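Local coordinates for UPF0678 fatty acid-binding protein-like protein ERS007657_00996 (Mycobacterium tuberculosis, PDB 6R3W) that binds heme b in a ten-stranded antiparallel beta-barrel and probably isomerises peroxynitrite to nitrate, with a likely role in detoxifying reactive nitrogen and oxygen species, at residues A[6-11]-A[71-76]; A[130-135]-A[139-144]. All coordinates share one frame; numbering follows the deposited sequence.

Contact 1 (A[6-11]-A[71-76])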
ATOM      1  N   ALA A   6     -11.615 -14.078  10.158  1.00 10.46           N
ATOM      2  CA  ALA A   6     -12.571 -14.519   9.127  1.00  9.63           C
ATOM      3  C   ALA A   6     -11.880 -15.540   8.226  1.00 10.02           C
ATOM      4  O   ALA A   6     -10.723 -15.357   7.844  1.00 10.02           O
ATOM      5  CB  ALA A   6     -13.078 -13.342   8.358  1.00  9.85           C
ATOM      6  N   PRO A   7     -12.559 -16.623   7.821  1.00  9.90           N
ATOM      7  CA  PRO A   7     -11.949 -17.591   6.906  1.00  9.66           C
ATOM      8  C   PRO A   7     -11.301 -16.966   5.668  1.00  8.61           C
ATOM      9  O   PRO A   7     -10.260 -17.439   5.247  1.00  9.73           O
ATOM     10  CB  PRO A   7     -13.152 -18.482   6.549  1.00 10.38           C
ATOM     11  CG  PRO A   7     -13.937 -18.519   7.845  1.00 11.78           C
ATOM     12  CD  PRO A   7     -13.849 -17.094   8.372  1.00 10.11           C
ATOM     13  N   ALA A   8     -11.922 -15.965   5.077  1.00  9.54           N
ATOM     14  CA  ALA A   8     -11.417 -15.392   3.813  1.00  9.88           C
ATOM     15  C   ALA A   8      -9.988 -14.889   4.000  1.00  9.80           C
ATOM     16  O   ALA A   8      -9.303 -14.734   2.993  1.00 10.66           O
ATOM     17  CB  ALA A   8     -12.318 -14.302   3.333  1.00 10.06           C
ATOM     18  N   LEU A   9      -9.643 -14.438   5.209  1.00  9.40           N
ATOM     19  CA  LEU A   9      -8.325 -13.780   5.457  1.00  9.84           C
ATOM     20  C   LEU A   9      -7.196 -14.789   5.729  1.00 10.11           C
ATOM     21  O   LEU A   9      -6.082 -14.334   5.987  1.00 11.25           O
ATOM     22  CB  LEU A   9      -8.459 -12.826   6.635  1.00  9.90           C
ATOM     23  CG  LEU A   9      -9.412 -11.662   6.439  1.00 11.37           C
ATOM     24  CD1 LEU A   9      -9.335 -10.722   7.606  1.00 13.51           C
ATOM     25  CD2 LEU A   9      -9.134 -10.920   5.161  1.00 13.59           C
ATOM     26  N   GLN A  10      -7.468 -16.087   5.791  1.00  9.90           N
ATOM     27  CA  GLN A  10      -6.453 -17.084   6.248  1.00 10.01           C
ATOM     28  C   GLN A  10      -5.109 -16.871   5.520  1.00  9.72           C
ATOM     29  O   GLN A  10      -4.059 -16.871   6.196  1.00 10.26           O
ATOM     30  CB  GLN A  10      -7.003 -18.499   6.040  1.00 12.15           C
ATOM     31  CG  GLN A  10      -6.067 -19.616   6.484  1.00 13.02           C
ATOM     32  CD  GLN A  10      -5.774 -19.632   7.967  1.00 15.08           C
ATOM     33  OE1 GLN A  10      -6.597 -19.225   8.812  1.00 16.22           O
ATOM     34  NE2 GLN A  10      -4.645 -20.233   8.317  1.00 15.86           N
ATOM     35  N   ALA A  11      -5.119 -16.779   4.211  1.00  9.55           N
ATOM     36  CA  ALA A  11      -3.860 -16.686   3.438  1.00  9.66           C
ATOM     37  C   ALA A  11      -3.068 -15.442   3.863  1.00  9.90           C
ATOM     38  O   ALA A  11      -1.845 -15.434   3.688  1.00 10.41           O
ATOM     39  CB  ALA A  11      -4.148 -16.657   1.958  1.00 10.32           C
ATOM     40  N   LEU A  71      -8.027  -3.539   3.437  1.00  7.43           N
ATOM     41  CA  LEU A  71      -7.709  -4.555   2.425  1.00  8.29           C
ATOM     42  C   LEU A  71      -8.775  -5.642   2.522  1.00  7.85           C
ATOM     43  O   LEU A  71      -8.753  -6.425   3.466  1.00  9.62           O
ATOM     44  CB  LEU A  71      -6.296  -5.080   2.661  1.00  8.30           C
ATOM     45  CG  LEU A  71      -5.765  -6.056   1.607  1.00  9.96           C
ATOM     46  CD1 LEU A  71      -5.780  -5.465   0.211  1.00 11.81           C
ATOM     47  CD2 LEU A  71      -4.369  -6.508   1.959  1.00 12.07           C
ATOM     48  N   ARG A  72      -9.705  -5.633   1.589  1.00  8.56           N
ATOM     49  CA  ARG A  72     -10.828  -6.587   1.526  1.00  8.47           C
ATOM     50  C   ARG A  72     -10.388  -7.807   0.724  1.00  7.80           C
ATOM     51  O   ARG A  72      -9.734  -7.650  -0.321  1.00  8.33           O
ATOM     52  CB  ARG A  72     -12.032  -5.943   0.831  1.00  8.98           C
ATOM     53  CG  ARG A  72     -12.672  -4.818   1.618  1.00  9.91           C
ATOM     54  CD  ARG A  72     -13.463  -3.824   0.776  1.00 10.01           C
ATOM     55  NE  ARG A  72     -14.334  -4.446  -0.210  1.00 10.95           N
ATOM     56  CZ  ARG A  72     -15.583  -4.855  -0.008  1.00  9.82           C
ATOM     57  NH1 ARG A  72     -16.137  -4.813   1.204  1.00 11.29           N
ATOM     58  NH2 ARG A  72     -16.253  -5.359  -1.019  1.00 12.10           N
ATOM     59  N   VAL A  73     -10.843  -8.977   1.125  1.00  8.34           N
ATOM     60  CA  VAL A  73     -10.734 -10.175   0.273  1.00  8.72           C
ATOM     61  C   VAL A  73     -12.078 -10.377  -0.434  1.00  9.51           C
ATOM     62  O   VAL A  73     -13.095 -10.561   0.241  1.00 10.60           O
ATOM     63  CB  VAL A  73     -10.273 -11.395   1.084  1.00  9.03           C
ATOM     64  CG1 VAL A  73     -10.405 -12.675   0.281  1.00  9.65           C
ATOM     65  CG2 VAL A  73      -8.848 -11.212   1.559  1.00 10.64           C
ATOM     66  N   CYS A  74     -12.059 -10.277  -1.766  1.00  9.59           N
ATOM     67  CA  CYS A  74     -13.253 -10.370  -2.646  1.00 10.45           C
ATOM     68  C   CYS A  74     -13.373 -11.829  -3.121  1.00 10.50           C
ATOM     69  O   CYS A  74     -13.297 -12.094  -4.343  1.00 11.26           O
ATOM     70  CB  CYS A  74     -13.215  -9.321  -3.789  1.00 10.65           C
ATOM     71  SG  CYS A  74     -11.544  -8.885  -4.391  1.00  9.46           S
ATOM     72  N   ARG A  75     -13.540 -12.735  -2.154  1.00 10.62           N
ATOM     73  CA  ARG A  75     -13.346 -14.206  -2.253  1.00 10.50           C
ATOM     74  C   ARG A  75     -11.861 -14.500  -2.256  1.00  9.71           C
ATOM     75  O   ARG A  75     -11.065 -13.746  -2.835  1.00 10.28           O
ATOM     76  CB  ARG A  75     -14.024 -14.826  -3.476  1.00 13.26           C
ATOM     77  CG  ARG A  75     -15.520 -14.569  -3.533  1.00 13.00           C
ATOM     78  CD  ARG A  75     -16.202 -15.150  -4.754  1.00 16.86           C
ATOM     79  NE  ARG A  75     -17.618 -14.771  -4.777  1.00 20.27           N
ATOM     80  CZ  ARG A  75     -18.576 -15.457  -5.390  1.00 22.68           C
ATOM     81  NH1 ARG A  75     -18.277 -16.540  -6.081  1.00 21.50           N
ATOM     82  NH2 ARG A  75     -19.822 -15.016  -5.361  1.00 29.44           N
ATOM     83  N   PRO A  76     -11.433 -15.592  -1.590  1.00  9.60           N
ATOM     84  CA  PRO A  76     -10.020 -15.937  -1.547  1.00 10.01           C
ATOM     85  C   PRO A  76      -9.339 -15.812  -2.914  1.00  9.42           C
ATOM     86  O   PRO A  76      -9.849 -16.332  -3.922  1.00 10.61           O
ATOM     87  CB  PRO A  76     -10.062 -17.375  -1.033  1.00 10.37           C
ATOM     88  CG  PRO A  76     -11.229 -17.344  -0.064  1.00 10.23           C
ATOM     89  CD  PRO A  76     -12.254 -16.465  -0.744  1.00 10.32           C
TER
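Val73, the last residue of strand 63-73, pushes its forked side chain against the short 3-10 turn that begins at Pro7. Its CB points toward that turn and already stands 4.0 Å from Ala8 O. From there the two methyls part company. CG1, held anti to the backbone N by a chi1 of 169°, runs to the Ala8 side: it lies 3.6 Å from Ala8 O and 4.0 Å from Ala8 CB, so it meets a carbonyl oxygen and a methyl of the same residue. CG2 takes the other branch, anti to the carbonyl carbon, and comes to 3.6 Å from Leu9 CD2. Leu9 sets out from its CA away from the strand, but its end turns back so that the CD2 branch reaches Val73 CG2, and the two side chains meet at a slant. Here the segment that precedes the first barrel strand, 17-25, packs over one end of the nitrobindin beta-barrel, a member of the calycin clan. The turn is closed by its own backbone, with Leu9 N bonded to Ala6 O at 3.0 Å, while across the contact the meeting is by van der Waals packing. Leu12 and Tyr97 also touch Val73, and Leu9 reaches on to Leu49, which carries the apolar patch onto neighbouring strands. Beyond the strand end the chain turns through Cys74, whose disulfide to Cys78 ties the two sides of this bend together. The exposed Pro76 brings its ring carbon CG to 4.3 Å from Ala8 CA.

Contact 2 (A[130-135]-A[139-144])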
ATOM      1  N   ARG A 130       0.352  -1.212  -7.293  1.00  6.47           N
ATOM      2  CA  ARG A 130       1.145  -1.699  -6.142  1.00  7.16           C
ATOM      3  C   ARG A 130       1.517  -3.171  -6.338  1.00  7.68           C
ATOM      4  O   ARG A 130       0.640  -3.991  -6.662  1.00  8.27           O
ATOM      5  CB  ARG A 130       0.356  -1.505  -4.851  1.00  9.18           C
ATOM      6  CG  ARG A 130       0.197  -0.046  -4.437  1.00  8.63           C
ATOM      7  CD  ARG A 130      -0.740   0.083  -3.259  1.00  9.64           C
ATOM      8  NE  ARG A 130      -1.130   1.459  -3.015  1.00  8.95           N
ATOM      9  CZ  ARG A 130      -0.840   2.162  -1.932  1.00  8.25           C
ATOM     10  NH1 ARG A 130      -0.097   1.654  -0.953  1.00  9.98           N
ATOM     11  NH2 ARG A 130      -1.268   3.397  -1.836  1.00  7.61           N
ATOM     12  N   SER A 131       2.774  -3.480  -6.055  1.00  7.64           N
ATOM     13  CA  SER A 131       3.311  -4.850  -5.973  0.50  8.92           C
ATOM     14  C   SER A 131       3.882  -5.063  -4.565  1.00  8.27           C
ATOM     15  O   SER A 131       4.814  -4.371  -4.215  1.00  9.32           O
ATOM     16  CB  SER A 131       4.350  -5.053  -7.041  0.50 13.44           C
ATOM     17  OG  SER A 131       4.850  -6.369  -7.013  0.50 18.29           O
ATOM     18  N   TYR A 132       3.279  -5.953  -3.795  1.00  8.00           N
ATOM     19  CA  TYR A 132       3.698  -6.219  -2.402  0.50  9.74           C
ATOM     20  C   TYR A 132       4.222  -7.668  -2.327  1.00 10.96           C
ATOM     21  O   TYR A 132       3.609  -8.601  -2.937  1.00 10.93           O
ATOM     22  CB  TYR A 132       2.554  -5.896  -1.419  0.50 10.07           C
ATOM     23  CG  TYR A 132       2.415  -4.433  -1.021  0.50  9.24           C
ATOM     24  CD1 TYR A 132       2.571  -4.019   0.299  0.50  9.04           C
ATOM     25  CD2 TYR A 132       2.082  -3.464  -1.952  0.50  9.37           C
ATOM     26  CE1 TYR A 132       2.488  -2.679   0.658  0.50  8.89           C
ATOM     27  CE2 TYR A 132       2.053  -2.113  -1.620  0.50  8.71           C
ATOM     28  CZ  TYR A 132       2.227  -1.719  -0.308  0.50  8.19           C
ATOM     29  OH  TYR A 132       2.131  -0.394   0.009  0.50  8.52           O
ATOM     30  N   ARG A 133       5.263  -7.849  -1.546  1.00 10.48           N
ATOM     31  CA  ARG A 133       5.817  -9.174  -1.237  1.00 10.47           C
ATOM     32  C   ARG A 133       5.999  -9.281   0.270  1.00 11.04           C
ATOM     33  O   ARG A 133       6.661  -8.421   0.845  1.00 12.10           O
ATOM     34  CB  ARG A 133       7.141  -9.366  -1.980  1.00 10.89           C
ATOM     35  CG  ARG A 133       7.817 -10.703  -1.715  1.00 14.71           C
ATOM     36  CD  ARG A 133       9.222 -10.671  -2.283  1.00 17.28           C
ATOM     37  NE  ARG A 133       9.968 -11.875  -1.988  1.00 22.85           N
ATOM     38  CZ  ARG A 133       9.997 -12.933  -2.769  1.00 20.69           C
ATOM     39  NH1 ARG A 133       9.227 -12.982  -3.845  1.00 25.23           N
ATOM     40  NH2 ARG A 133      10.639 -14.013  -2.373  1.00 26.56           N
ATOM     41  N   ILE A 134       5.374 -10.266   0.889  1.00 10.08           N
ATOM     42  CA  ILE A 134       5.645 -10.621   2.299  1.00 11.94           C
ATOM     43  C   ILE A 134       6.405 -11.957   2.287  1.00 12.04           C
ATOM     44  O   ILE A 134       5.872 -12.947   1.780  1.00 14.77           O
ATOM     45  CB  ILE A 134       4.362 -10.678   3.164  1.00 12.26           C
ATOM     46  CG1 ILE A 134       3.690  -9.306   3.344  1.00 14.74           C
ATOM     47  CG2 ILE A 134       4.689 -11.301   4.515  1.00 14.74           C
ATOM     48  CD1 ILE A 134       3.061  -8.731   2.100  1.00 14.97           C
ATOM     49  N   ASP A 135       7.655 -11.930   2.709  1.00 11.86           N
ATOM     50  CA  ASP A 135       8.553 -13.105   2.747  1.00 12.02           C
ATOM     51  C   ASP A 135       9.010 -13.285   4.190  1.00 12.63           C
ATOM     52  O   ASP A 135       9.840 -12.505   4.652  1.00 12.37           O
ATOM     53  CB  ASP A 135       9.713 -12.911   1.773  1.00 14.39           C
ATOM     54  CG  ASP A 135      10.667 -14.074   1.706  1.00 17.56           C
ATOM     55  OD1 ASP A 135      10.502 -15.004   2.498  1.00 20.15           O
ATOM     56  OD2 ASP A 135      11.569 -14.031   0.850  1.00 22.85           O
ATOM     57  N   LEU A 139       8.542  -7.294   4.535  1.00 10.66           N
ATOM     58  CA  LEU A 139       7.487  -6.799   3.627  1.00 10.57           C
ATOM     59  C   LEU A 139       8.109  -5.786   2.690  1.00 10.41           C
ATOM     60  O   LEU A 139       8.708  -4.823   3.179  1.00 11.92           O
ATOM     61  CB  LEU A 139       6.359  -6.173   4.442  1.00 10.62           C
ATOM     62  CG  LEU A 139       5.153  -5.676   3.637  1.00 11.16           C
ATOM     63  CD1 LEU A 139       3.947  -5.546   4.552  1.00 14.07           C
ATOM     64  CD2 LEU A 139       5.430  -4.354   2.929  1.00 12.80           C
ATOM     65  N   SER A 140       8.086  -6.060   1.395  1.00  9.52           N
ATOM     66  CA  SER A 140       8.627  -5.088   0.431  1.00  9.69           C
ATOM     67  C   SER A 140       7.552  -4.693  -0.590  1.00 12.41           C
ATOM     68  O   SER A 140       6.674  -5.503  -0.892  1.00 12.82           O
ATOM     69  CB  SER A 140       9.870  -5.621  -0.212  1.00 12.08           C
ATOM     70  OG  SER A 140       9.626  -6.826  -0.899  1.00 14.70           O
ATOM     71  N   TYR A 141       7.682  -3.535  -1.172  1.00  9.31           N
ATOM     72  CA  TYR A 141       6.723  -3.132  -2.203  1.00  8.22           C
ATOM     73  C   TYR A 141       7.371  -2.146  -3.152  1.00  8.27           C
ATOM     74  O   TYR A 141       8.340  -1.445  -2.806  1.00  8.73           O
ATOM     75  CB  TYR A 141       5.467  -2.530  -1.581  1.00  8.51           C
ATOM     76  CG  TYR A 141       5.652  -1.198  -0.907  1.00  8.81           C
ATOM     77  CD1 TYR A 141       5.677  -0.017  -1.633  1.00  9.13           C
ATOM     78  CD2 TYR A 141       5.820  -1.120   0.469  1.00  8.71           C
ATOM     79  CE1 TYR A 141       5.879   1.206  -1.016  1.00  8.73           C
ATOM     80  CE2 TYR A 141       6.004   0.092   1.109  1.00  9.58           C
ATOM     81  CZ  TYR A 141       6.036   1.265   0.359  1.00  8.68           C
ATOM     82  OH  TYR A 141       6.217   2.476   0.949  1.00  8.73           O
ATOM     83  N   SER A 142       6.744  -2.043  -4.305  1.00  8.20           N
ATOM     84  CA  SER A 142       6.915  -0.897  -5.213  0.50  8.60           C
ATOM     85  C   SER A 142       5.555  -0.347  -5.596  1.00  8.60           C
ATOM     86  O   SER A 142       4.574  -1.126  -5.688  1.00  9.94           O
ATOM     87  CB  SER A 142       7.742  -1.244  -6.427  0.50  9.36           C
ATOM     88  OG  SER A 142       7.018  -2.051  -7.336  0.50 12.10           O
ATOM     89  N   LEU A 143       5.507   0.959  -5.787  1.00  7.85           N
ATOM     90  CA  LEU A 143       4.295   1.670  -6.228  1.00  7.92           C
ATOM     91  C   LEU A 143       4.641   2.445  -7.477  1.00  7.66           C
ATOM     92  O   LEU A 143       5.615   3.209  -7.470  1.00  8.12           O
ATOM     93  CB  LEU A 143       3.759   2.564  -5.103  1.00  8.43           C
ATOM     94  CG  LEU A 143       2.516   3.377  -5.453  1.00  8.68           C
ATOM     95  CD1 LEU A 143       1.668   3.599  -4.209  1.00 11.62           C
ATOM     96  CD2 LEU A 143       2.882   4.706  -6.092  1.00  9.99           C
ATOM     97  N   GLN A 144       3.860   2.223  -8.508  1.00  7.35           N
ATOM     98  CA  GLN A 144       3.950   3.023  -9.742  0.50  7.99           C
ATOM     99  C   GLN A 144       2.752   3.970  -9.836  1.00  6.66           C
ATOM    100  O   GLN A 144       1.654   3.636  -9.337  1.00  7.64           O
ATOM    101  CB  GLN A 144       4.069   2.122 -10.965  0.50  9.23           C
ATOM    102  CG  GLN A 144       5.307   1.253 -10.940  0.50  9.56           C
ATOM    103  CD  GLN A 144       5.676   0.788 -12.321  0.50  9.84           C
ATOM    104  OE1 GLN A 144       4.824   0.333 -13.092  0.50 12.82           O
ATOM    105  NE2 GLN A 144       6.965   0.841 -12.626  0.50 11.44           N
TER
HETATM  106  O   HOH W   1       9.679  -9.047   0.786  1.00 16.77           O
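Tyr132, in one of its two modelled conformers, and Tyr141 face each other across a non-hydrogen-bonded pair of the two strands, on the side of the sheet that also carries Arg130, Ile134, Leu139 and Leu143. In that conformer Tyr141 CB sits over the middle of the Tyr132 ring, 3.3 Å from its centroid, a CH-pi contact almost along the ring normal. The rings themselves are nearly parallel, 12° apart, but slid so far that they barely overlap, and Tyr132 OH comes to lie over the Tyr141 ring face. A chi1 of 69° places Tyr141 CG between its backbone N and carbonyl carbon, sending the ring out past the hydroxyl end of Tyr132. Toward the turn, Leu139 divides its methyls: CD2 touches Tyr132 CD1 at 3.9 Å, while CG and CD1 lie alongside Ile134. In the other direction Leu143 CD1 rests over one face of the Arg130 guanidinium, 3.7 Å from Arg130 CZ. Strands 125-135 and 138-147 form a beta hairpin in the barrel wall, segments 130-135 and 139-144 running at 170° to each other; Leu143 reaches both the heme and His155, the predicted axial iron ligand. Salt bridges from Arg130 NH1 to Glu67, NE to Glu93 and NH2 to Glu91 probably fix the rotation of the guanidinium under the leucine methyl, and Tyr141 OH hydrogen-bonds to Glu37 and Tyr35. Between the strands, Ser131 and Ser142 share paired backbone hydrogen bonds, as do Arg133 and Ser140 (Arg133 N to Ser140 O and Ser140 N to Arg133 O, 2.8 Å each). On the opposite face, a water links Ser140 OG with Arg133 O, and Arg133 NH2 makes a weak 3.4 Å salt bridge to Asp135 OD2.

Overall arrangement
Both contacts belong to the same closed barrel, yet at different places: their centres lie about 18 Å apart and their nearest atoms about 8 Å. Contact 2 sits in the wall, about 8 Å from the centre of the chain, and joins two strands consecutive in the chain by regular sheet hydrogen bonding. Contact 1 is peripheral, about 17 Å from that centre, and brings together pieces 60 residues apart through a small apolar patch. The chemistry follows: contact 2 mixes aromatic packing and buried charge on one face with hydroxyls and a water on the other, whereas contact 1 relies mainly on methyl groups. Contact 2 reaches the heme; contact 1 lies away from it.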